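Local coordinates for 450aa long hypothetical fmu protein (Pyrococcus horikoshii, PDB 2YXL) that binds the cofactor analogue sinefungin and probably transfers methyl groups from S-adenosyl-L-methionine to carbon 5 of cytosines in RNA, at residues R217-K223 and Q244-V250; T275-M281 and M307-I311; I361-S365 and F393-N397; E410-L416 and Y443-K448. All coordinates share one frame; numbering follows the deposited sequence.

Contact 1. Residues R217-K223 and Q244-V250; sequences RVPTILK and QEEASAV
Glu-246 stretches its side chain past Val-218 and delivers its carboxylate to the head of Arg-217. Its CG, anti to the backbone N (chi1 -172°), passes CG1 of Val-218 at 3.7 Å, the two side chains running in opposite directions. Further out, OE2 of Glu-246 accepts NH2 of Arg-217 at 2.8 Å in a hydrogen-bonded salt bridge. The oxygen offers its syn lone pair and lies near the guanidinium plane, yet the two flat groups are turned 87° against each other, an end-on grip through one guanidinium nitrogen rather than a two-pronged one. Lys-223, bent at its last torsion, adds a long salt bridge from NZ to Glu-246 OE1 at 3.8 Å. Ser-215 and Tyr-420 give hydroxyl bonds to the same buried carboxylate, which would probably favour its ionised form. Below the charges the contact is apolar. A type I turn from Val-218 to Ile-221 lets both residues face the helix: Ile-221 CD1 rests 3.7 Å from Ala-249 CB, and Val-218 CG1 lies 4.0 Å from Val-250 CG2. Strand 221-223 and helix 246-250 run antiparallel, their axes 9.7 Å apart. Such a seam, greasy inside and ionic at one border, joins a strand of the four-stranded antiparallel sheet in the ferredoxin-like part to the helix that leads into the Rossmann-like methyltransferase fold of the RsmB/NOP family.

Contact 2. Residues T275-M281 and M307-I311; sequences THLAELM and MGIKI
The backbones come nearest where Ala-278, in helix 272-280, faces Ile-309 with 6.8 Å between their CA atoms; the partner is an irregular connection that begins with a Schellman motif, Gly-308 adopting a positive phi (75°) as helix 294-306 ends. Ile-309 supplies the central packing. Its CG2 reaches Ala-278 CB at 3.6 Å, while its CD1 leans on the same methyl at 3.8 Å, so that one small residue receives two branches of the isoleucine. The helix belongs to the beta-alpha-beta crossover between the parallel strands 262-265 and 286-290 of the Rossmann-like fold, and it starts at the glycine-rich loop predicted to bind S-adenosyl-L-methionine. The connection opposite leads into strand 312-315, the next parallel neighbour of 286-290. At the cofactor end of the helix, Thr-275 and Met-307 cross at about a right angle. Thr-275 OG1, anti to its own backbone nitrogen (chi1 -158°), lies 3.3 Å from Met-307 SD, and the bend at the last torsion of Met-307 brings CE beside CG2 of the threonine at 3.8 Å. At the other end, Met-281 CE meets Ile-311 CD1 at 3.8 Å, and both side chains also touch Ile-287 of strand 286-290.

Contact 3. Residues I361-S365 and F393-N397; sequences INEMS and FKEEN
With CG1 anti to the carbonyl carbon (chi1 -69°) and the chain extended beyond it, Ile-361 carries CD1 over one face of the Phe-393 ring and turns CG2 toward Glu-395. The methyl makes a CH-pi contact, 3.8 Å from the ring centroid and 18° off the normal, displaced toward the rim near CE1. CG2 of Ile-361 meets CB of Glu-395 at 3.8 Å. One turn on, Ser-365 points OG away from its backbone nitrogen (chi1 -172°) and donates it to the carbonyl O of Glu-395 at 2.9 Å, approaching from above the carbonyl plane. Replacing Ile-361 by an alanine would probably leave the Phe-393 face without its methyl partner and open a gap beside Glu-395. Arg-164 of helix 159-169 also engages the Phe-393 ring, through a cation-pi interaction. Glu-396 lies with OE2 at the ring edge, in its plane; that oxygen accepts bonds from Ser-391 and Thr-341, and OE1 accepts one from Gln-368. The start of helix 361-376 is thus joined to the loop that follows Cys-390, the predicted nucleophile, by an aliphatic-aromatic contact plus one side-chain-to-backbone hydrogen bond, which is consistent with the loop being fixed both by shape and by a directed polar bond.

Contact 4. Residues E410-L416 and Y443-K448; sequences EFKLVPL and YALLEK
Phe-411 and Lys-448 form the close-packed end of this antiparallel pairing: CG of the lysine sits over one face of the ring, 3.7 Å from its centroid, and CE continues to the rim. Phe-411 CD2 also touches Leu-446 CB at 3.8 Å, and Leu-413 CD1 meets Leu-446 CD2 on the same face. An alanine at Phe-411 would probably leave the aliphatic stem of Lys-448 without its platform and open a gap beside Leu-446 CB. Three backbone bonds set the register. Lys-412 and Glu-447 are the hydrogen-bonded pair, Lys-412 N to Glu-447 O at 2.9 Å and Glu-447 N to Lys-412 O at 3.1 Å, Leu-413 and Leu-446 the non-hydrogen-bonded pair, and Val-414 N reaches Leu-445 O at 2.9 Å. The looser, solvent side is the Lys-412 and Glu-447 pair: the exposed lysine runs alongside the glutamate, but NZ remains 4.0 Å from OE1, beyond a salt bridge. Packing is close again farther along, where Leu-416 CD1 and Val-414 CB rest on Leu-445 CD2. Lys-448 NZ finds its own mate in Glu-329. Strand 441-447 runs antiparallel to 383-389 and to 412-413, as the late reversed strand of class I methyltransferase sheets does; helix 398-407 covers Leu-446 and Ala-444, while helix 246-255 meets Leu-416 and Tyr-443 on the other face.

Overall arrangement
The four contacts follow one another along the chain without interleaving. Contact 1 joins the four-stranded ferredoxin-like sheet to helix 246-255; in the methyltransferase fold, contacts 2 and 3 flank the mixed beta-sheet and contact 4 pairs two of its strands. Contacts 1 and 2 have centres about 16 Å apart and touch through Ala-249 and His-276, whereas contacts 1 and 4, about 23 Å apart, are linked by a probable hydrogen bond from Tyr-443 OH to Ala-247 O. Contacts 3 and 4 come within about 6 Å at their nearest atoms; contacts 2 and 3 are farthest apart, about 30 Å between centres. Helix 246-255 thus touches both beta-sheets, and the side chain of Gln-244, just before it, comes within about 5 Å of sinefungin.

Contact 1. Residues R217-K223 and Q244-V250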
loop_
_atom_site.group_PDB
_atom_site.type_symbol
_atom_site.label_atom_id
_atom_site.label_comp_id
_atom_site.label_asym_id
_atom_site.label_seq_id
_atom_site.Cartn_x
_atom_site.Cartn_y
_atom_site.Cartn_z
ATOM N N ARG A 217 18.528 2.379 -8.609
ATOM C CA ARG A 217 17.789 3.274 -9.495
ATOM C C ARG A 217 17.639 4.668 -8.895
ATOM O O ARG A 217 17.735 5.667 -9.605
ATOM C CB ARG A 217 16.420 2.685 -9.842
ATOM C CG ARG A 217 16.499 1.366 -10.594
ATOM C CD ARG A 217 15.148 0.960 -11.155
ATOM N NE ARG A 217 15.191 -0.398 -11.685
ATOM C CZ ARG A 217 14.726 -1.468 -11.049
ATOM N NH1 ARG A 217 14.823 -2.662 -11.616
ATOM N NH2 ARG A 217 14.158 -1.347 -9.853
ATOM N N VAL A 218 17.385 4.724 -7.591
ATOM C CA VAL A 218 17.399 5.987 -6.853
ATOM C C VAL A 218 18.130 5.804 -5.511
ATOM O O VAL A 218 17.582 5.247 -4.557
ATOM C CB VAL A 218 15.979 6.673 -6.774
ATOM C CG1 VAL A 218 14.858 5.661 -6.863
ATOM C CG2 VAL A 218 15.837 7.589 -5.558
ATOM N N PRO A 219 19.400 6.247 -5.463
ATOM C CA PRO A 219 20.327 6.036 -4.347
ATOM C C PRO A 219 19.890 6.635 -3.006
ATOM O O PRO A 219 20.569 6.426 -1.996
ATOM C CB PRO A 219 21.621 6.700 -4.838
ATOM C CG PRO A 219 21.491 6.739 -6.323
ATOM C CD PRO A 219 20.042 6.997 -6.557
ATOM N N THR A 220 18.774 7.363 -2.991
ATOM C CA THR A 220 18.214 7.855 -1.730
ATOM C C THR A 220 17.179 6.884 -1.157
ATOM O O THR A 220 16.692 7.075 -0.037
ATOM C CB THR A 220 17.607 9.267 -1.863
ATOM O OG1 THR A 220 16.773 9.331 -3.023
ATOM C CG2 THR A 220 18.700 10.312 -1.969
ATOM N N ILE A 221 16.857 5.847 -1.928
ATOM C CA ILE A 221 15.948 4.791 -1.489
ATOM C C ILE A 221 16.726 3.619 -0.885
ATOM O O ILE A 221 17.702 3.132 -1.469
ATOM C CB ILE A 221 15.022 4.307 -2.648
ATOM C CG1 ILE A 221 13.981 5.383 -3.004
ATOM C CG2 ILE A 221 14.343 2.969 -2.316
ATOM C CD1 ILE A 221 12.861 5.572 -1.973
ATOM N N LEU A 222 16.291 3.181 0.293
ATOM C CA LEU A 222 16.895 2.040 0.963
ATOM C C LEU A 222 15.855 0.978 1.240
ATOM O O LEU A 222 14.743 1.282 1.677
ATOM C CB LEU A 222 17.551 2.461 2.283
ATOM C CG LEU A 222 18.532 3.637 2.308
ATOM C CD1 LEU A 222 18.834 4.013 3.747
ATOM C CD2 LEU A 222 19.813 3.326 1.541
ATOM N N LYS A 223 16.217 -0.272 0.984
ATOM C CA LYS A 223 15.398 -1.393 1.418
ATOM C C LYS A 223 15.981 -1.939 2.715
ATOM O O LYS A 223 17.168 -2.262 2.786
ATOM C CB LYS A 223 15.297 -2.462 0.328
ATOM C CG LYS A 223 14.536 -1.983 -0.910
ATOM C CD LYS A 223 14.547 -3.008 -2.046
ATOM C CE LYS A 223 13.615 -2.581 -3.199
ATOM N NZ LYS A 223 14.134 -1.415 -4.001
ATOM N N GLN A 244 8.567 5.077 1.695
ATOM C CA GLN A 244 8.172 5.309 0.309
ATOM C C GLN A 244 8.754 4.228 -0.593
ATOM O O GLN A 244 9.914 3.845 -0.444
ATOM C CB GLN A 244 8.630 6.696 -0.175
ATOM C CG GLN A 244 8.200 7.022 -1.603
ATOM C CD GLN A 244 8.583 8.421 -2.059
ATOM O OE1 GLN A 244 9.765 8.772 -2.123
ATOM N NE2 GLN A 244 7.577 9.220 -2.410
ATOM N N GLU A 245 7.939 3.754 -1.531
ATOM C CA GLU A 245 8.377 2.795 -2.538
ATOM C C GLU A 245 9.297 3.457 -3.551
ATOM O O GLU A 245 9.200 4.663 -3.793
ATOM C CB GLU A 245 7.178 2.170 -3.257
ATOM C CG GLU A 245 6.231 1.370 -2.361
ATOM C CD GLU A 245 6.869 0.123 -1.750
ATOM O OE1 GLU A 245 7.919 -0.351 -2.244
ATOM O OE2 GLU A 245 6.307 -0.393 -0.765
ATOM N N GLU A 246 10.190 2.661 -4.138
ATOM C CA GLU A 246 11.120 3.148 -5.155
ATOM C C GLU A 246 10.384 3.838 -6.312
ATOM O O GLU A 246 10.770 4.929 -6.736
ATOM C CB GLU A 246 12.002 2.005 -5.672
ATOM C CG GLU A 246 13.137 2.453 -6.588
ATOM C CD GLU A 246 13.818 1.290 -7.283
ATOM O OE1 GLU A 246 14.925 0.902 -6.852
ATOM O OE2 GLU A 246 13.246 0.749 -8.250
ATOM N N ALA A 247 9.323 3.197 -6.801
ATOM C CA ALA A 247 8.512 3.729 -7.898
ATOM C C ALA A 247 7.943 5.123 -7.600
ATOM O O ALA A 247 7.912 5.989 -8.475
ATOM C CB ALA A 247 7.395 2.756 -8.251
ATOM N N SER A 248 7.511 5.331 -6.358
ATOM C CA SER A 248 6.989 6.622 -5.924
ATOM C C SER A 248 8.059 7.712 -5.874
ATOM O O SER A 248 7.777 8.875 -6.167
ATOM C CB SER A 248 6.311 6.489 -4.565
ATOM O OG SER A 248 5.155 5.673 -4.653
ATOM N N ALA A 249 9.281 7.332 -5.505
ATOM C CA ALA A 249 10.409 8.266 -5.462
ATOM C C ALA A 249 10.823 8.739 -6.855
ATOM O O ALA A 249 11.214 9.895 -7.029
ATOM C CB ALA A 249 11.587 7.639 -4.756
ATOM N N VAL A 250 10.744 7.836 -7.833
ATOM C CA VAL A 250 11.064 8.137 -9.231
ATOM C C VAL A 250 10.126 9.213 -9.799
ATOM O O VAL A 250 10.566 10.103 -10.535
ATOM C CB VAL A 250 11.017 6.850 -10.107
ATOM C CG1 VAL A 250 11.069 7.182 -11.600
ATOM C CG2 VAL A 250 12.149 5.902 -9.729
#

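Contact 2. Residues T275-M281 and M307-I311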
loop_
_atom_site.group_PDB
_atom_site.type_symbol
_atom_site.label_atom_id
_atom_site.label_comp_id
_atom_site.label_asym_id
_atom_site.label_seq_id
_atom_site.Cartn_x
_atom_site.Cartn_y
_atom_site.Cartn_z
ATOM N N THR A 275 6.693 15.822 -0.056
ATOM C CA THR A 275 7.882 16.021 0.768
ATOM C C THR A 275 9.171 15.784 -0.040
ATOM O O THR A 275 10.211 16.379 0.248
ATOM C CB THR A 275 7.833 15.170 2.071
ATOM O OG1 THR A 275 8.696 15.746 3.057
ATOM C CG2 THR A 275 8.234 13.721 1.823
ATOM N N HIS A 276 9.081 14.928 -1.058
ATOM C CA HIS A 276 10.188 14.660 -1.979
ATOM C C HIS A 276 10.389 15.822 -2.960
ATOM O O HIS A 276 11.522 16.179 -3.283
ATOM C CB HIS A 276 9.931 13.349 -2.730
ATOM C CG HIS A 276 11.131 12.791 -3.435
ATOM N ND1 HIS A 276 12.421 13.184 -3.148
ATOM C CD2 HIS A 276 11.233 11.836 -4.390
ATOM C CE1 HIS A 276 13.264 12.513 -3.915
ATOM N NE2 HIS A 276 12.569 11.687 -4.675
ATOM N N LEU A 277 9.283 16.409 -3.422
ATOM C CA LEU A 277 9.329 17.567 -4.321
ATOM C C LEU A 277 10.070 18.732 -3.669
ATOM O O LEU A 277 10.847 19.425 -4.327
ATOM C CB LEU A 277 7.917 18.004 -4.729
ATOM C CG LEU A 277 7.023 17.090 -5.579
ATOM C CD1 LEU A 277 5.581 17.576 -5.523
ATOM C CD2 LEU A 277 7.493 16.994 -7.026
ATOM N N ALA A 278 9.832 18.925 -2.371
ATOM C CA ALA A 278 10.498 19.966 -1.588
ATOM C C ALA A 278 12.016 19.764 -1.479
ATOM O O ALA A 278 12.772 20.740 -1.459
ATOM C CB ALA A 278 9.875 20.064 -0.211
ATOM N N GLU A 279 12.449 18.504 -1.407
ATOM C CA GLU A 279 13.874 18.160 -1.393
ATOM C C GLU A 279 14.545 18.571 -2.696
ATOM O O GLU A 279 15.629 19.151 -2.688
ATOM C CB GLU A 279 14.079 16.657 -1.191
ATOM C CG GLU A 279 13.716 16.127 0.183
ATOM C CD GLU A 279 14.210 14.705 0.407
ATOM O OE1 GLU A 279 15.412 14.434 0.175
ATOM O OE2 GLU A 279 13.400 13.858 0.829
ATOM N N LEU A 280 13.885 18.259 -3.810
ATOM C CA LEU A 280 14.389 18.581 -5.144
ATOM C C LEU A 280 14.409 20.082 -5.420
ATOM O O LEU A 280 15.234 20.566 -6.192
ATOM C CB LEU A 280 13.562 17.860 -6.209
ATOM C CG LEU A 280 13.682 16.335 -6.231
ATOM C CD1 LEU A 280 12.538 15.728 -7.017
ATOM C CD2 LEU A 280 15.037 15.903 -6.801
ATOM N N MET A 281 13.492 20.807 -4.783
ATOM C CA MET A 281 13.438 22.264 -4.876
ATOM C C MET A 281 14.343 22.896 -3.823
ATOM O O MET A 281 14.411 24.123 -3.708
ATOM C CB MET A 281 11.998 22.755 -4.705
ATOM C CG MET A 281 11.063 22.336 -5.829
ATOM S SD MET A 281 9.329 22.262 -5.337
ATOM C CE MET A 281 8.902 24.005 -5.272
ATOM N N MET A 307 10.406 17.038 9.049
ATOM C CA MET A 307 11.424 16.895 8.007
ATOM C C MET A 307 12.045 18.236 7.595
ATOM O O MET A 307 12.873 18.293 6.681
ATOM C CB MET A 307 10.846 16.168 6.789
ATOM C CG MET A 307 10.477 14.714 7.060
ATOM S SD MET A 307 9.590 13.930 5.701
ATOM C CE MET A 307 10.911 13.686 4.515
ATOM N N GLY A 308 11.644 19.308 8.278
ATOM C CA GLY A 308 12.215 20.637 8.057
ATOM C C GLY A 308 11.757 21.344 6.794
ATOM O O GLY A 308 12.387 22.314 6.360
ATOM N N ILE A 309 10.668 20.862 6.201
ATOM C CA ILE A 309 10.061 21.506 5.035
ATOM C C ILE A 309 9.346 22.785 5.483
ATOM O O ILE A 309 8.701 22.807 6.535
ATOM C CB ILE A 309 9.044 20.574 4.315
ATOM C CG1 ILE A 309 9.568 19.126 4.199
ATOM C CG2 ILE A 309 8.621 21.165 2.966
ATOM C CD1 ILE A 309 10.800 18.932 3.321
ATOM N N LYS A 310 9.465 23.841 4.681
ATOM C CA LYS A 310 8.893 25.142 5.032
ATOM C C LYS A 310 8.200 25.873 3.872
ATOM O O LYS A 310 7.730 27.002 4.035
ATOM C CB LYS A 310 9.960 26.038 5.682
ATOM C CG LYS A 310 11.231 26.225 4.865
ATOM C CD LYS A 310 12.254 27.049 5.631
ATOM C CE LYS A 310 13.511 27.280 4.808
ATOM N NZ LYS A 310 14.482 28.152 5.525
ATOM N N ILE A 311 8.121 25.219 2.716
ATOM C CA ILE A 311 7.563 25.840 1.511
ATOM C C ILE A 311 6.220 25.244 1.077
ATOM O O ILE A 311 5.721 25.546 -0.011
ATOM C CB ILE A 311 8.555 25.777 0.320
ATOM C CG1 ILE A 311 8.869 24.322 -0.050
ATOM C CG2 ILE A 311 9.824 26.572 0.635
ATOM C CD1 ILE A 311 9.285 24.129 -1.492
#

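Contact 3. Residues I361-S365 and F393-N397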
loop_
_atom_site.group_PDB
_atom_site.type_symbol
_atom_site.label_atom_id
_atom_site.label_comp_id
_atom_site.label_asym_id
_atom_site.label_seq_id
_atom_site.Cartn_x
_atom_site.Cartn_y
_atom_site.Cartn_z
ATOM N N ILE A 361 -13.333 0.208 -10.801
ATOM C CA ILE A 361 -12.215 0.649 -11.650
ATOM C C ILE A 361 -12.635 1.876 -12.469
ATOM O O ILE A 361 -11.885 2.849 -12.580
ATOM C CB ILE A 361 -11.700 -0.477 -12.586
ATOM C CG1 ILE A 361 -11.004 -1.574 -11.774
ATOM C CG2 ILE A 361 -10.753 0.078 -13.650
ATOM C CD1 ILE A 361 -10.803 -2.881 -12.528
ATOM N N ASN A 362 -13.845 1.823 -13.023
ATOM C CA ASN A 362 -14.375 2.908 -13.849
ATOM C C ASN A 362 -14.743 4.148 -13.037
ATOM O O ASN A 362 -14.644 5.276 -13.528
ATOM C CB ASN A 362 -15.573 2.421 -14.670
ATOM C CG ASN A 362 -15.217 1.282 -15.619
ATOM O OD1 ASN A 362 -16.076 0.481 -15.985
ATOM N ND2 ASN A 362 -13.949 1.207 -16.022
ATOM N N GLU A 363 -15.158 3.921 -11.792
ATOM C CA GLU A 363 -15.461 4.988 -10.840
ATOM C C GLU A 363 -14.213 5.812 -10.522
ATOM O O GLU A 363 -14.274 7.040 -10.480
ATOM C CB GLU A 363 -16.042 4.388 -9.560
ATOM C CG GLU A 363 -16.742 5.373 -8.638
ATOM C CD GLU A 363 -17.385 4.689 -7.445
ATOM O OE1 GLU A 363 -18.626 4.760 -7.319
ATOM O OE2 GLU A 363 -16.656 4.071 -6.638
ATOM N N MET A 364 -13.091 5.127 -10.302
ATOM C CA MET A 364 -11.797 5.779 -10.104
ATOM C C MET A 364 -11.319 6.455 -11.387
ATOM O O MET A 364 -10.751 7.552 -11.346
ATOM C CB MET A 364 -10.747 4.771 -9.621
ATOM C CG MET A 364 -10.761 4.484 -8.119
ATOM S SD MET A 364 -10.133 5.855 -7.116
ATOM C CE MET A 364 -11.671 6.613 -6.574
ATOM N N SER A 365 -11.562 5.795 -12.519
ATOM C CA SER A 365 -11.177 6.313 -13.833
ATOM C C SER A 365 -11.809 7.674 -14.146
ATOM O O SER A 365 -11.140 8.553 -14.693
ATOM C CB SER A 365 -11.514 5.299 -14.930
ATOM O OG SER A 365 -10.982 5.701 -16.181
ATOM N N PHE A 393 -3.990 -1.260 -14.136
ATOM C CA PHE A 393 -5.073 -1.292 -15.113
ATOM C C PHE A 393 -4.933 -0.210 -16.175
ATOM O O PHE A 393 -4.651 0.951 -15.861
ATOM C CB PHE A 393 -6.434 -1.166 -14.419
ATOM C CG PHE A 393 -6.717 -2.256 -13.419
ATOM C CD1 PHE A 393 -7.124 -1.937 -12.126
ATOM C CD2 PHE A 393 -6.581 -3.598 -13.766
ATOM C CE1 PHE A 393 -7.400 -2.936 -11.192
ATOM C CE2 PHE A 393 -6.849 -4.605 -12.838
ATOM C CZ PHE A 393 -7.262 -4.271 -11.549
ATOM N N LYS A 394 -5.139 -0.599 -17.430
ATOM C CA LYS A 394 -5.088 0.334 -18.555
ATOM C C LYS A 394 -6.148 1.428 -18.435
ATOM O O LYS A 394 -5.901 2.569 -18.824
ATOM C CB LYS A 394 -5.245 -0.408 -19.887
ATOM C CG LYS A 394 -4.028 -1.230 -20.290
ATOM C CD LYS A 394 -4.350 -2.165 -21.444
ATOM C CE LYS A 394 -3.198 -3.119 -21.716
ATOM N NZ LYS A 394 -3.560 -4.159 -22.722
ATOM N N GLU A 395 -7.309 1.071 -17.883
ATOM C CA GLU A 395 -8.430 2.003 -17.692
ATOM C C GLU A 395 -8.075 3.251 -16.886
ATOM O O GLU A 395 -8.610 4.330 -17.141
ATOM C CB GLU A 395 -9.616 1.294 -17.033
ATOM C CG GLU A 395 -10.635 0.710 -18.010
ATOM C CD GLU A 395 -10.108 -0.476 -18.810
ATOM O OE1 GLU A 395 -10.673 -0.749 -19.890
ATOM O OE2 GLU A 395 -9.141 -1.136 -18.365
ATOM N N GLU A 396 -7.177 3.094 -15.919
ATOM C CA GLU A 396 -6.754 4.195 -15.063
ATOM C C GLU A 396 -5.524 4.901 -15.613
ATOM O O GLU A 396 -5.175 5.997 -15.170
ATOM C CB GLU A 396 -6.454 3.675 -13.661
ATOM C CG GLU A 396 -7.680 3.345 -12.845
ATOM C CD GLU A 396 -7.335 2.549 -11.608
ATOM O OE1 GLU A 396 -7.133 3.167 -10.544
ATOM O OE2 GLU A 396 -7.248 1.305 -11.704
ATOM N N ASN A 397 -4.878 4.267 -16.588
ATOM C CA ASN A 397 -3.574 4.700 -17.067
ATOM C C ASN A 397 -3.558 5.153 -18.528
ATOM O O ASN A 397 -3.846 6.318 -18.817
ATOM C CB ASN A 397 -2.539 3.599 -16.818
ATOM C CG ASN A 397 -2.374 3.270 -15.342
ATOM O OD1 ASN A 397 -2.131 2.122 -14.977
ATOM N ND2 ASN A 397 -2.501 4.279 -14.487
#

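Contact 4. Residues E410-L416 and Y443-K448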
loop_
_atom_site.group_PDB
_atom_site.type_symbol
_atom_site.label_atom_id
_atom_site.label_comp_id
_atom_site.label_asym_id
_atom_site.label_seq_id
_atom_site.Cartn_x
_atom_site.Cartn_y
_atom_site.Cartn_z
ATOM N N GLU A 410 -3.944 22.005 -24.972
ATOM C CA GLU A 410 -2.809 21.610 -25.806
ATOM C C GLU A 410 -1.613 21.081 -25.017
ATOM O O GLU A 410 -0.698 21.830 -24.665
ATOM C CB GLU A 410 -2.381 22.713 -26.779
ATOM C CG GLU A 410 -2.114 22.197 -28.203
ATOM C CD GLU A 410 -1.597 20.758 -28.239
ATOM O OE1 GLU A 410 -2.381 19.850 -28.591
ATOM O OE2 GLU A 410 -0.413 20.537 -27.903
ATOM N N PHE A 411 -1.641 19.776 -24.764
ATOM C CA PHE A 411 -0.527 19.067 -24.158
ATOM C C PHE A 411 0.066 18.074 -25.149
ATOM O O PHE A 411 -0.587 17.689 -26.124
ATOM C CB PHE A 411 -0.986 18.327 -22.898
ATOM C CG PHE A 411 -1.171 19.216 -21.703
ATOM C CD1 PHE A 411 -2.337 19.960 -21.542
ATOM C CD2 PHE A 411 -0.181 19.304 -20.729
ATOM C CE1 PHE A 411 -2.510 20.783 -20.435
ATOM C CE2 PHE A 411 -0.345 20.122 -19.615
ATOM C CZ PHE A 411 -1.513 20.862 -19.468
ATOM N N LYS A 412 1.313 17.680 -24.904
ATOM C CA LYS A 412 1.927 16.567 -25.622
ATOM C C LYS A 412 2.776 15.706 -24.684
ATOM O O LYS A 412 3.292 16.187 -23.670
ATOM C CB LYS A 412 2.712 17.042 -26.856
ATOM C CG LYS A 412 3.806 18.068 -26.602
ATOM C CD LYS A 412 5.175 17.416 -26.557
ATOM C CE LYS A 412 6.274 18.429 -26.830
ATOM N NZ LYS A 412 7.615 17.789 -26.763
ATOM N N LEU A 413 2.900 14.430 -25.031
ATOM C CA LEU A 413 3.581 13.454 -24.193
ATOM C C LEU A 413 5.101 13.576 -24.319
ATOM O O LEU A 413 5.655 13.474 -25.420
ATOM C CB LEU A 413 3.108 12.043 -24.561
ATOM C CG LEU A 413 3.277 10.883 -23.579
ATOM C CD1 LEU A 413 2.572 11.151 -22.256
ATOM C CD2 LEU A 413 2.744 9.611 -24.211
ATOM N N VAL A 414 5.762 13.820 -23.186
ATOM C CA VAL A 414 7.225 13.878 -23.130
ATOM C C VAL A 414 7.735 12.458 -22.884
ATOM O O VAL A 414 7.449 11.876 -21.838
ATOM C CB VAL A 414 7.737 14.828 -22.010
ATOM C CG1 VAL A 414 9.256 14.963 -22.066
ATOM C CG2 VAL A 414 7.080 16.195 -22.108
ATOM N N PRO A 415 8.488 11.898 -23.855
ATOM C CA PRO A 415 8.922 10.498 -23.810
ATOM C C PRO A 415 9.716 10.165 -22.549
ATOM O O PRO A 415 10.569 10.950 -22.128
ATOM C CB PRO A 415 9.809 10.363 -25.053
ATOM C CG PRO A 415 9.358 11.447 -25.961
ATOM C CD PRO A 415 8.982 12.581 -25.064
ATOM N N LEU A 416 9.414 9.012 -21.959
ATOM C CA LEU A 416 10.072 8.537 -20.745
ATOM C C LEU A 416 10.737 7.185 -20.981
ATOM O O LEU A 416 10.142 6.297 -21.595
ATOM C CB LEU A 416 9.050 8.417 -19.606
ATOM C CG LEU A 416 8.917 9.509 -18.534
ATOM C CD1 LEU A 416 9.148 10.918 -19.063
ATOM C CD2 LEU A 416 7.559 9.411 -17.861
ATOM N N TYR A 443 3.503 6.100 -15.185
ATOM C CA TYR A 443 4.013 7.460 -15.341
ATOM C C TYR A 443 3.588 8.039 -16.687
ATOM O O TYR A 443 3.725 7.382 -17.727
ATOM C CB TYR A 443 5.548 7.481 -15.270
ATOM C CG TYR A 443 6.159 6.778 -14.081
ATOM C CD1 TYR A 443 6.281 5.390 -14.058
ATOM C CD2 TYR A 443 6.647 7.504 -12.992
ATOM C CE1 TYR A 443 6.846 4.739 -12.979
ATOM C CE2 TYR A 443 7.220 6.861 -11.903
ATOM C CZ TYR A 443 7.316 5.477 -11.906
ATOM O OH TYR A 443 7.872 4.818 -10.840
ATOM N N ALA A 444 3.088 9.273 -16.669
ATOM C CA ALA A 444 2.798 10.008 -17.896
ATOM C C ALA A 444 3.200 11.464 -17.735
ATOM O O ALA A 444 2.581 12.203 -16.965
ATOM C CB ALA A 444 1.335 9.896 -18.254
ATOM N N LEU A 445 4.248 11.864 -18.450
ATOM C CA LEU A 445 4.738 13.235 -18.393
ATOM C C LEU A 445 4.198 14.044 -19.570
ATOM O O LEU A 445 4.291 13.630 -20.728
ATOM C CB LEU A 445 6.271 13.279 -18.337
ATOM C CG LEU A 445 6.943 14.621 -18.008
ATOM C CD1 LEU A 445 6.592 15.109 -16.600
ATOM C CD2 LEU A 445 8.455 14.529 -18.178
ATOM N N LEU A 446 3.635 15.202 -19.247
ATOM C CA LEU A 446 2.916 16.024 -20.209
ATOM C C LEU A 446 3.391 17.464 -20.104
ATOM O O LEU A 446 3.676 17.945 -19.010
ATOM C CB LEU A 446 1.410 15.953 -19.926
ATOM C CG LEU A 446 0.807 14.550 -19.762
ATOM C CD1 LEU A 446 -0.314 14.525 -18.726
ATOM C CD2 LEU A 446 0.341 13.998 -21.103
ATOM N N GLU A 447 3.492 18.144 -21.241
ATOM C CA GLU A 447 3.753 19.581 -21.239
ATOM C C GLU A 447 2.904 20.305 -22.276
ATOM O O GLU A 447 2.534 19.727 -23.302
ATOM C CB GLU A 447 5.249 19.890 -21.424
ATOM C CG GLU A 447 5.797 19.784 -22.845
ATOM C CD GLU A 447 7.106 20.547 -23.029
ATOM O OE1 GLU A 447 7.442 20.888 -24.184
ATOM O OE2 GLU A 447 7.799 20.815 -22.022
ATOM N N LYS A 448 2.587 21.566 -21.989
ATOM C CA LYS A 448 1.886 22.416 -22.942
ATOM C C LYS A 448 2.826 22.836 -24.062
ATOM O O LYS A 448 2.475 22.755 -25.237
ATOM C CB LYS A 448 1.300 23.648 -22.253
ATOM C CG LYS A 448 0.061 23.381 -21.424
ATOM C CD LYS A 448 -0.629 24.684 -21.054
ATOM C CE LYS A 448 -1.963 24.428 -20.373
ATOM N NZ LYS A 448 -2.669 25.697 -20.049
#